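Local coordinates for 5-carboxymethyl-2-hydroxymuconate semialdehyde dehydrogenase (Thermus thermophilus, PDB 2D4E) that oxidises 5-carboxymethyl-2-hydroxymuconate semialdehyde to the corresponding acid with NAD as cofactor, as a member of the aldehyde dehydrogenase family, at the interface of chains A and B. Numbering follows the deposited sequence. Chains: chain A/B, 5-carboxymethyl-2-hydroxymuconate semialdehyde dehydrogenase.

The interface of chains A and B. Residues chain A 459, 478, 485; chain B 497-498.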
# COMPACT_ATOMS: atom_id res chain seq x y z
N GLY A 459 21.18 -4.43 -4.99
CA GLY A 459 19.96 -4.33 -4.22
C GLY A 459 19.95 -3.04 -3.43
O GLY A 459 18.88 -2.51 -3.12
N VAL A 478 21.00 -8.95 -5.92
CA VAL A 478 20.56 -9.45 -7.22
C VAL A 478 21.74 -10.26 -7.75
O VAL A 478 22.79 -10.34 -7.10
CB VAL A 478 20.23 -8.30 -8.22
CG1 VAL A 478 19.02 -7.51 -7.73
CG2 VAL A 478 21.43 -7.38 -8.39
N ARG A 485 14.13 -10.61 0.02
CA ARG A 485 14.48 -9.43 0.79
C ARG A 485 14.12 -9.54 2.26
O ARG A 485 13.15 -10.21 2.63
CB ARG A 485 13.76 -8.21 0.19
CG ARG A 485 14.24 -7.81 -1.19
CD ARG A 485 15.61 -7.12 -1.12
NE ARG A 485 16.08 -6.68 -2.43
CZ ARG A 485 16.56 -7.50 -3.37
NH1 ARG A 485 16.63 -8.81 -3.15
NH2 ARG A 485 16.97 -7.01 -4.53
N ASP B 497 13.14 -6.84 -9.63
CA ASP B 497 14.05 -6.79 -8.49
C ASP B 497 13.84 -5.48 -7.75
O ASP B 497 13.72 -4.42 -8.36
CB ASP B 497 15.52 -6.84 -8.93
CG ASP B 497 15.93 -8.19 -9.48
OD1 ASP B 497 15.42 -9.22 -8.99
OD2 ASP B 497 16.80 -8.21 -10.38
N LEU B 498 13.80 -5.55 -6.42
CA LEU B 498 13.66 -4.34 -5.63
C LEU B 498 15.03 -3.68 -5.48
O LEU B 498 16.06 -4.35 -5.52
CB LEU B 498 13.08 -4.66 -4.25
CG LEU B 498 11.57 -4.86 -4.19
CD1 LEU B 498 11.18 -5.59 -2.90
CD2 LEU B 498 10.87 -3.50 -4.28
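This patch belongs to the two-fold symmetric interface between two copies of an aldehyde dehydrogenase, where the start of strand 496-504 of chain B, part of the family's oligomerisation arm, is received by loops of chain A and helps pair the subunits. The side chains of A:Arg485 and B:Leu498 slide past each other in opposite directions. The arginine bends at chi2 (-75°), runs straight through chi3, and a turn at the last torsion sets the plane of its head. NH2 of A:Arg485 donates a hydrogen bond to the main-chain O of B:Leu498 at 3.0 Å. The bond is fairly straight, 153° at the hydrogen; the donor is tilted 26° from the carbonyl plane, and the oxygen sits a little out of the guanidinium plane. Arginine suits this place because its long stem brushes loosely past the aliphatic leucine, CG of A:Arg485 4.1 Å from CD1 of B:Leu498, while its head reaches a backbone oxygen that any residue would offer. Short and beta-branched, A:Val478 fits between guanidinium edge and carboxylate: its CG1 lies in the guanidinium plane and makes van der Waals contact with B:Asp497, 3.5 Å from OD2. The aspartate puts a negative charge near A:Arg485, OD1 5.2 Å from NH2, which may steady the guanidinium without a direct salt bridge. A methionine replacing A:Arg485 would probably leave the B:Leu498 carbonyl without this donor and weaken the hold on the strand. Together the contacts help fix the arm strand against the neighbouring subunit, supporting the assembled enzyme.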